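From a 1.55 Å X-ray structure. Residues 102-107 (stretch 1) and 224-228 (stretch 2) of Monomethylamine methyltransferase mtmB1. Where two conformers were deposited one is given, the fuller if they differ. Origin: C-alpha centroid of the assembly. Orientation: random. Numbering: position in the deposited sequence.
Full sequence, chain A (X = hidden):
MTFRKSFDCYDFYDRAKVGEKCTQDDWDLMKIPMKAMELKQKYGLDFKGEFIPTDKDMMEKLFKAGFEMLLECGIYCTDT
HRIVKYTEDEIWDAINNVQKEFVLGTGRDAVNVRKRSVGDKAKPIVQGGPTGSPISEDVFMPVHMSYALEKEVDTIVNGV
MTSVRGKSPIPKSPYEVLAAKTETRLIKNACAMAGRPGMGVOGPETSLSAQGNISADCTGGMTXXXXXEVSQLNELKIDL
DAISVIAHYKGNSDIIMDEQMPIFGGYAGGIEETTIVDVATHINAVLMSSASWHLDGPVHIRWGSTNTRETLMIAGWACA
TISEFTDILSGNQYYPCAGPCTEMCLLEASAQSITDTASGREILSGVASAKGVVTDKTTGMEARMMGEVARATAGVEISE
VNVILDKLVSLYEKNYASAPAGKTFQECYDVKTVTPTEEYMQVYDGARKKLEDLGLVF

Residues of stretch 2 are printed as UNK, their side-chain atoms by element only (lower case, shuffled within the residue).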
ATOM      1  N   PHE A 102      -8.796  -5.004 -20.350  1.00 15.41           N
ATOM      2  CA  PHE A 102      -8.560  -4.486 -19.011  1.00 15.36           C
ATOM      3  C   PHE A 102      -9.090  -5.456 -17.972  1.00 15.49           C
ATOM      4  O   PHE A 102      -9.800  -6.409 -18.299  1.00 16.41           O
ATOM      5  CB  PHE A 102      -9.189  -3.091 -18.832  1.00 15.33           C
ATOM      6  CG  PHE A 102     -10.670  -3.037 -19.086  1.00 15.51           C
ATOM      7  CD1 PHE A 102     -11.577  -3.395 -18.096  1.00 15.72           C
ATOM      8  CD2 PHE A 102     -11.159  -2.621 -20.322  1.00 16.83           C
ATOM      9  CE1 PHE A 102     -12.954  -3.337 -18.331  1.00 16.73           C
ATOM     10  CE2 PHE A 102     -12.530  -2.560 -20.568  1.00 16.43           C
ATOM     11  CZ  PHE A 102     -13.428  -2.920 -19.571  1.00 17.08           C
ATOM     12  N   VAL A 103      -8.715  -5.218 -16.721  1.00 15.85           N
ATOM     13  CA  VAL A 103      -9.135  -6.059 -15.614  1.00 15.73           C
ATOM     14  C   VAL A 103     -10.057  -5.282 -14.681  1.00 15.74           C
ATOM     15  O   VAL A 103      -9.813  -4.110 -14.387  1.00 17.35           O
ATOM     16  CB  VAL A 103      -7.912  -6.546 -14.801  1.00 16.71           C
ATOM     17  CG1 VAL A 103      -8.367  -7.279 -13.547  1.00 16.24           C
ATOM     18  CG2 VAL A 103      -7.051  -7.456 -15.664  1.00 17.15           C
ATOM     19  N   LEU A 104     -11.127  -5.936 -14.237  1.00 14.65           N
ATOM     20  CA  LEU A 104     -12.069  -5.327 -13.302  1.00 14.41           C
ATOM     21  C   LEU A 104     -11.990  -6.121 -12.006  1.00 13.41           C
ATOM     22  O   LEU A 104     -11.852  -7.345 -12.032  1.00 15.20           O
ATOM     23  CB  LEU A 104     -13.501  -5.380 -13.848  1.00 14.61           C
ATOM     24  CG  LEU A 104     -13.783  -4.515 -15.078  1.00 14.63           C
ATOM     25  CD1 LEU A 104     -15.204  -4.767 -15.563  1.00 14.78           C
ATOM     26  CD2 LEU A 104     -13.590  -3.039 -14.717  1.00 15.77           C
ATOM     27  N   GLY A 105     -12.068  -5.428 -10.877  1.00 13.77           N
ATOM     28  CA  GLY A 105     -11.995  -6.110  -9.598  1.00 13.30           C
ATOM     29  C   GLY A 105     -10.560  -6.381  -9.191  1.00 14.71           C
ATOM     30  O   GLY A 105      -9.621  -5.998  -9.891  1.00 14.74           O
ATOM     31  N   THR A 106     -10.391  -7.063  -8.065  1.00 14.43           N
ATOM     32  CA  THR A 106      -9.061  -7.354  -7.549  1.00 14.35           C
ATOM     33  C   THR A 106      -9.014  -8.729  -6.886  1.00 14.70           C
ATOM     34  O   THR A 106     -10.050  -9.358  -6.659  1.00 14.36           O
ATOM     35  CB  THR A 106      -8.636  -6.306  -6.495  0.50 14.87           C
ATOM     36  OG1 THR A 106      -9.576  -6.314  -5.413  0.50 15.86           O
ATOM     37  CG2 THR A 106      -8.590  -4.913  -7.103  0.50 13.10           C
ATOM     38  N   GLY A 107      -7.807  -9.188  -6.578  1.00 14.23           N
ATOM     39  CA  GLY A 107      -7.652 -10.478  -5.930  1.00 14.56           C
ATOM     40  C   GLY A 107      -8.223 -11.635  -6.723  1.00 14.13           C
ATOM     41  O   GLY A 107      -8.228 -11.625  -7.953  1.00 13.73           O
ATOM     42  N   UNK A 224      -9.472   2.458  -9.084  1.00 15.24           N
ATOM     43  CA  UNK A 224      -9.184   2.370 -10.514  1.00 16.66           C
ATOM     44  C   UNK A 224      -9.601   1.084 -11.220  1.00 16.03           C
ATOM     45  O   UNK A 224      -9.718   1.075 -12.443  1.00 17.47           O
ATOM     46  s   UNK A 224      -6.562   1.406 -10.168  0.80 21.29           S
ATOM     47  c   UNK A 224      -7.701   2.658 -10.781  0.80 16.90           C
ATOM     48  N   UNK A 225      -9.827   0.012 -10.465  1.00 14.65           N
ATOM     49  CA  UNK A 225     -10.230  -1.266 -11.041  1.00 14.73           C
ATOM     50  C   UNK A 225     -11.747  -1.413 -11.177  1.00 15.31           C
ATOM     51  O   UNK A 225     -12.256  -2.503 -11.455  1.00 15.68           O
ATOM     52  c   UNK A 225      -9.690  -2.437 -10.207  1.00 15.33           C
ATOM     53  o   UNK A 225      -9.983  -2.208  -8.826  1.00 16.99           O
ATOM     54  c   UNK A 225      -8.186  -2.560 -10.389  1.00 17.14           C
ATOM     55  N   UNK A 226     -12.462  -0.311 -10.964  1.00 13.95           N
ATOM     56  CA  UNK A 226     -13.913  -0.292 -11.108  1.00 14.19           C
ATOM     57  C   UNK A 226     -14.225   0.539 -12.347  1.00 14.57           C
ATOM     58  O   UNK A 226     -13.417   1.377 -12.747  1.00 15.54           O
ATOM     59  o   UNK A 226     -13.982   0.249  -7.610  1.00 16.27           O
ATOM     60  c   UNK A 226     -14.349  -0.392  -8.613  1.00 15.30           C
ATOM     61  o   UNK A 226     -14.551  -1.627  -8.608  1.00 15.32           O
ATOM     62  c   UNK A 226     -14.578   0.371  -9.900  1.00 13.92           C
ATOM     63  N   UNK A 227     -15.388   0.308 -12.955  1.00 13.89           N
ATOM     64  CA  UNK A 227     -15.783   1.079 -14.135  1.00 13.49           C
ATOM     65  C   UNK A 227     -16.404   2.395 -13.679  1.00 13.52           C
ATOM     66  O   UNK A 227     -17.346   2.398 -12.889  1.00 14.64           O
ATOM     67  o   UNK A 227     -16.192  -0.819 -15.609  1.00 14.82           O
ATOM     68  c   UNK A 227     -16.795   0.302 -14.982  1.00 13.24           C
ATOM     69  N   UNK A 228     -15.869   3.504 -14.191  1.00 13.40           N
ATOM     70  CA  UNK A 228     -16.331   4.847 -13.842  1.00 14.21           C
ATOM     71  C   UNK A 228     -17.212   5.401 -14.940  1.00 13.30           C
ATOM     72  O   UNK A 228     -16.783   5.605 -16.070  1.00 14.60           O
ATOM     73  n   UNK A 228     -13.100   4.174 -10.982  1.00 17.86           N
ATOM     74  c   UNK A 228     -15.125   5.744 -13.599  1.00 13.54           C
ATOM     75  n   UNK A 228     -14.161   6.011 -11.284  1.00 18.11           N
ATOM     76  c   UNK A 228     -14.291   5.288 -12.448  1.00 15.56           C
ATOM     77  c   UNK A 228     -13.444   5.317 -10.418  1.00 13.08           C
ATOM     78  c   UNK A 228     -13.614   4.131 -12.253  1.00 12.80           C
TER

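Position 224 carries two side-chain atoms, one carbon and then one sulfur. There is no branch and no ring. The side chain stays out of reach of stretch 1 and touches nothing there. A single carbon ending in sulfur is cysteine, so this is Cys-224.

Position 225 has three side-chain atoms: a CB that carries one oxygen and one carbon. The CA-to-CB bond points toward stretch 1. The oxygen lies 3.5 Å from CG2 of Thr-106. The backbone O of this position also lies 3.0 Å from N of Gly-105. Valine would have two carbons on CB, and serine would lack the second branch. The residue is Thr-225, with chi1 in the p well.

Position 226 has four side-chain atoms, two carbons in a row with two oxygens on the second. This is a short carboxylate. The CA-to-CB bond points away from stretch 1. The end of the side chain comes nearer, with one carboxylate oxygen of position 226 5.1 Å from N of Gly-105. The contact with stretch 1 is made by the backbone, with C of this position 4.3 Å from CD2 of Leu-104. The pattern gives Asp-226. Both of its carboxylate oxygens are hydrogen-bonded outside this contact.

Position 227 has one carbon and then one oxygen. The CA-to-CB bond points sideways. The oxygen sits 3.5 Å from CD2 of Leu-104, a van der Waals approach to a methyl group. One carbon and a hydroxyl make Ser-227. Its OG finds a hydrogen-bond partner elsewhere in the structure.

Position 228 has one carbon followed by a five-membered ring of three carbons and two nitrogens. It is out of reach of stretch 1. The imidazole ring identifies His-228.

The contact centres on Thr-225, which has the largest covered area of any residue here. The one hydrogen bond across the stretches is from backbone to backbone. N of Gly-105 donates to O of Thr-225 at 3.0 Å, and the angle of 165° is nearly straight. O of Thr-225 also receives a CA-H...O contact from CA of Leu-104 at 3.4 Å. Gly-105 follows the strand that ends at Leu-104. At its backbone angles a CB would be jammed against the carbonyl O of Leu-104, so these angles call for glycine, whatever stretch 2 does. Around this polar link, Leu-104 reaches Ser-227 with its CD2 methyl, and Thr-106 packs its CG2 methyl against OG1 of Thr-225. The whole contact buries 238 Å², counting both sides.

Stretch 2 224-228: CTDSH
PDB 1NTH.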